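Side-chain contacts in probable AP endonuclease (African swine fever virus, PDB 6KI3), which binds three zinc ions and probably cleaves DNA on the 5' side of apurinic or apyrimidinic sites during repair, also acting as a 3'-5' exonuclease: residues Phe97-Ile102 / Leu133-Pro138; Arg206-Ile211 / Val263-Arg268. All coordinates share one frame; numbering follows the deposited sequence.

How the contacts relate
Both contacts belong to one TIM barrel: contact 1 joins an outer helix to the turn after the next one, and contact 2 joins two outer helices. From the N terminus, contact 1 comes first: it closes a loop of 30 residues from helix 96-112 through strand 116-120 to the end of helix 126-134. The chain then passes strands 143-147 and 179-184 before contact 2 closes a loop of 51 residues, which runs from helix 198-209 through strand 220-227 to helix 258-269. The two loops follow in series, neither nested nor crossed. Their centres are about 30 Å apart and their nearest atoms about 15 Å, so each ties its own part of the barrel wall.

Contact 1 of 2, residues Phe97-Ile102 / Leu133-Pro138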
# COMPACT_ATOMS: atom_id res chain seq x y z
N PHE A 97 -10.38 -21.23 -7.57
CA PHE A 97 -10.74 -20.90 -6.19
C PHE A 97 -10.15 -19.57 -5.76
O PHE A 97 -10.70 -18.90 -4.88
CB PHE A 97 -10.28 -22.02 -5.25
N VAL A 98 -9.03 -19.17 -6.36
CA VAL A 98 -8.33 -17.96 -5.94
C VAL A 98 -9.03 -16.72 -6.48
O VAL A 98 -9.28 -15.76 -5.73
CB VAL A 98 -6.86 -18.02 -6.39
CG1 VAL A 98 -6.21 -16.65 -6.27
CG2 VAL A 98 -6.10 -19.05 -5.57
N THR A 99 -9.34 -16.71 -7.78
CA THR A 99 -9.96 -15.53 -8.38
C THR A 99 -11.35 -15.29 -7.81
O THR A 99 -11.76 -14.14 -7.61
CB THR A 99 -10.00 -15.68 -9.90
OG1 THR A 99 -8.68 -15.50 -10.43
CG2 THR A 99 -10.94 -14.66 -10.53
N HIS A 100 -12.10 -16.36 -7.53
CA HIS A 100 -13.42 -16.20 -6.93
C HIS A 100 -13.33 -15.54 -5.56
O HIS A 100 -14.19 -14.74 -5.18
CB HIS A 100 -14.13 -17.54 -6.84
CG HIS A 100 -15.44 -17.47 -6.13
ND1 HIS A 100 -15.58 -17.74 -4.79
CD2 HIS A 100 -16.68 -17.15 -6.58
CE1 HIS A 100 -16.84 -17.59 -4.44
NE2 HIS A 100 -17.53 -17.24 -5.50
N PHE A 101 -12.29 -15.87 -4.79
CA PHE A 101 -12.12 -15.27 -3.47
C PHE A 101 -11.83 -13.78 -3.58
O PHE A 101 -12.34 -12.98 -2.78
CB PHE A 101 -11.00 -15.97 -2.71
CG PHE A 101 -10.88 -15.54 -1.27
CD1 PHE A 101 -11.71 -16.09 -0.31
CD2 PHE A 101 -9.95 -14.59 -0.89
CE1 PHE A 101 -11.61 -15.69 1.01
CE2 PHE A 101 -9.84 -14.20 0.43
CZ PHE A 101 -10.68 -14.75 1.38
N ILE A 102 -11.02 -13.38 -4.56
CA ILE A 102 -10.79 -11.96 -4.81
C ILE A 102 -12.09 -11.26 -5.17
O ILE A 102 -12.30 -10.09 -4.82
CB ILE A 102 -9.73 -11.78 -5.92
CG1 ILE A 102 -8.41 -12.43 -5.50
CG2 ILE A 102 -9.52 -10.30 -6.24
CD1 ILE A 102 -7.34 -12.37 -6.56
N LEU A 133 -5.66 -11.08 -14.55
CA LEU A 133 -6.48 -9.91 -14.24
C LEU A 133 -7.79 -9.93 -15.00
O LEU A 133 -8.83 -9.53 -14.46
CB LEU A 133 -5.70 -8.63 -14.54
CG LEU A 133 -4.64 -8.21 -13.53
CD1 LEU A 133 -4.00 -6.89 -13.94
CD2 LEU A 133 -5.25 -8.10 -12.14
N LYS A 134 -7.77 -10.38 -16.26
CA LYS A 134 -8.98 -10.42 -17.06
C LYS A 134 -10.03 -11.36 -16.47
O LYS A 134 -11.22 -11.20 -16.76
CB LYS A 134 -8.66 -10.83 -18.50
N LYS A 135 -9.61 -12.33 -15.66
CA LYS A 135 -10.54 -13.25 -15.02
C LYS A 135 -11.37 -12.60 -13.92
O LYS A 135 -12.13 -13.31 -13.25
CB LYS A 135 -9.79 -14.45 -14.43
CG LYS A 135 -8.82 -15.14 -15.37
CD LYS A 135 -8.20 -16.36 -14.69
CE LYS A 135 -6.90 -16.78 -15.36
NZ LYS A 135 -7.08 -17.12 -16.79
N ILE A 136 -11.25 -11.29 -13.72
CA ILE A 136 -11.88 -10.60 -12.60
C ILE A 136 -12.87 -9.59 -13.16
O ILE A 136 -12.49 -8.71 -13.94
CB ILE A 136 -10.84 -9.91 -11.71
CG1 ILE A 136 -9.90 -10.94 -11.08
CG2 ILE A 136 -11.54 -9.10 -10.63
CD1 ILE A 136 -8.82 -10.33 -10.20
N LYS A 137 -14.13 -9.71 -12.76
CA LYS A 137 -15.14 -8.73 -13.11
C LYS A 137 -15.02 -7.52 -12.19
O LYS A 137 -15.00 -7.68 -10.96
CB LYS A 137 -16.54 -9.32 -13.02
N PRO A 138 -14.92 -6.31 -12.73
CA PRO A 138 -14.71 -5.12 -11.89
C PRO A 138 -15.88 -4.88 -10.94
O PRO A 138 -16.97 -5.44 -11.07
CB PRO A 138 -14.57 -3.98 -12.90
CG PRO A 138 -14.17 -4.65 -14.18
CD PRO A 138 -14.86 -5.98 -14.17
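T99 and I102, one turn apart on helix 96-112, pack against K135 and I136 in an apolar contact on the outer layer of the TIM barrel. It joins helix 96-112 to the turn that follows helix 126-134 on the way to strand 143-147. F97, at the start of the same helical segment and modelled only to CB, packs on a guanine base of the bound DNA.

Most of the touching is done by methyl and methylene groups. T99 offers CG2 rather than its hydroxyl: with chi1 at -74°, CG2 lies anti to the backbone N and leads across the gap, while OG1 sits beside that N. On the far side T99 CG2 meets the ethyl branch of I136, at 3.9 Å from CG1. Deeper in, I102 CG2 and I136 CD1 approach to 4.0 Å, the two side chains crossing at about a right angle. I102 also leans on L117 and L119 of strand 116-120, and I136 on I144 of strand 143-147, so this inner half belongs to the apolar layer between helices and barrel strands.

K135 forms the outer margin. Its CB faces the helix, but the rest of the chain leads away, and NZ makes a long, weak ion pair with E131. Beside that CB the threonine methyl also touches the main chain, T99 CG2 lying 3.3 Å from K135 O.

Contact 2 of 2, residues Arg206-Ile211 / Val263-Arg268; sequences RSLENI and VEYITR
Y265 reaches from helix 258-269 to the last turn of helix 198-209, where L208 and E209 receive its ring. Its CG stands anti to the backbone N (chi1 170°), which sends the ring out across the gap between the helices.

The apolar part belongs to L208. One methyl, CD2, lies at the phenol end of the ring, 3.9 Å from Y265 CZ and 3.7 Å from Y265 OH, and the two side chains cross at about a right angle. L208 and Y265 both rest on I220 of strand 220-227, so they meet above the barrel wall.

The polar part is a carboxylate against a ring edge. E209 CD lies near the ring plane, 3.3 Å from Y265 CE2, the carboxylate turned 83° from it. E209 OE1 is 3.5 Å from Y265 CE2 and E209 OE2 3.5 Å from Y265 CD2; the carboxylate lies with its flat side against the C-H edge, and its oxygens flank the contact rather than point at it. A bend at chi2 (-124°) helps bring the group there, and H269 gives OE2 a weak hydrogen bond.

Within helix 258-269, T267 OG1 donates to V263 O at 3.0 Å; T267 N binds the same oxygen from the opposite face of its plane.

Joining two outer helices over a strand of the inner wall, with Y265 also meeting F222, is the helix-to-helix packing of a TIM barrel.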
# COMPACT_ATOMS: atom_id res chain seq x y z
N ARG A 206 10.29 11.17 -11.88
CA ARG A 206 10.06 11.90 -13.12
C ARG A 206 9.72 10.96 -14.26
O ARG A 206 8.82 11.24 -15.07
CB ARG A 206 11.28 12.75 -13.47
N SER A 207 10.42 9.82 -14.35
CA SER A 207 10.07 8.81 -15.35
C SER A 207 8.68 8.24 -15.10
O SER A 207 8.03 7.77 -16.04
CB SER A 207 11.12 7.70 -15.34
OG SER A 207 11.18 7.06 -14.08
N LEU A 208 8.22 8.28 -13.85
CA LEU A 208 6.86 7.84 -13.55
C LEU A 208 5.84 8.81 -14.12
O LEU A 208 4.87 8.40 -14.77
CB LEU A 208 6.67 7.69 -12.04
CG LEU A 208 5.24 7.38 -11.60
CD1 LEU A 208 4.79 6.04 -12.14
CD2 LEU A 208 5.12 7.43 -10.08
N GLU A 209 6.03 10.11 -13.89
CA GLU A 209 5.11 11.10 -14.43
C GLU A 209 5.14 11.13 -15.95
O GLU A 209 4.14 11.45 -16.59
CB GLU A 209 5.42 12.49 -13.87
CG GLU A 209 5.52 12.53 -12.35
CD GLU A 209 4.57 13.55 -11.75
OE1 GLU A 209 3.35 13.46 -12.00
OE2 GLU A 209 5.05 14.44 -11.01
N ASN A 210 6.28 10.77 -16.55
CA ASN A 210 6.40 10.75 -18.00
C ASN A 210 5.60 9.63 -18.66
O ASN A 210 5.59 9.55 -19.89
CB ASN A 210 7.88 10.63 -18.41
CG ASN A 210 8.64 11.93 -18.22
OD1 ASN A 210 8.05 13.00 -18.06
ND2 ASN A 210 9.97 11.84 -18.25
N ILE A 211 4.93 8.78 -17.88
CA ILE A 211 4.06 7.76 -18.44
C ILE A 211 2.68 7.88 -17.79
O ILE A 211 1.97 6.88 -17.63
CB ILE A 211 4.64 6.34 -18.26
CG1 ILE A 211 4.80 5.99 -16.78
CG2 ILE A 211 5.98 6.22 -18.97
CD1 ILE A 211 5.18 4.55 -16.55
N VAL A 263 7.55 12.46 -0.79
CA VAL A 263 6.52 13.23 -0.08
C VAL A 263 6.02 14.38 -0.95
O VAL A 263 4.83 14.70 -0.94
CB VAL A 263 7.07 13.72 1.27
CG1 VAL A 263 6.06 14.63 1.96
CG2 VAL A 263 7.42 12.54 2.16
N GLU A 264 6.91 15.00 -1.72
CA GLU A 264 6.51 16.11 -2.57
C GLU A 264 5.61 15.64 -3.71
O GLU A 264 4.64 16.33 -4.07
CB GLU A 264 7.74 16.83 -3.12
CG GLU A 264 8.47 17.68 -2.09
CD GLU A 264 9.71 18.35 -2.67
OE1 GLU A 264 10.35 17.76 -3.56
OE2 GLU A 264 10.03 19.48 -2.24
N TYR A 265 5.90 14.47 -4.29
CA TYR A 265 5.03 13.93 -5.33
C TYR A 265 3.68 13.52 -4.76
O TYR A 265 2.64 13.76 -5.39
CB TYR A 265 5.71 12.75 -6.02
CG TYR A 265 4.81 11.97 -6.95
CD1 TYR A 265 4.05 10.90 -6.49
CD2 TYR A 265 4.74 12.28 -8.30
CE1 TYR A 265 3.22 10.19 -7.34
CE2 TYR A 265 3.92 11.57 -9.16
CZ TYR A 265 3.16 10.53 -8.67
OH TYR A 265 2.35 9.81 -9.51
N ILE A 266 3.68 12.89 -3.58
CA ILE A 266 2.43 12.51 -2.94
C ILE A 266 1.60 13.75 -2.62
O ILE A 266 0.37 13.74 -2.74
CB ILE A 266 2.72 11.68 -1.68
CG1 ILE A 266 3.28 10.31 -2.07
CG2 ILE A 266 1.47 11.52 -0.82
CD1 ILE A 266 3.83 9.52 -0.90
N THR A 267 2.26 14.84 -2.23
CA THR A 267 1.55 16.08 -1.94
C THR A 267 0.94 16.68 -3.20
O THR A 267 -0.27 16.96 -3.24
CB THR A 267 2.49 17.08 -1.27
OG1 THR A 267 2.79 16.64 0.06
CG2 THR A 267 1.87 18.46 -1.22
N ARG A 268 1.75 16.87 -4.24
CA ARG A 268 1.29 17.53 -5.45
C ARG A 268 0.25 16.72 -6.22
O ARG A 268 -0.39 17.27 -7.11
CB ARG A 268 2.48 17.83 -6.37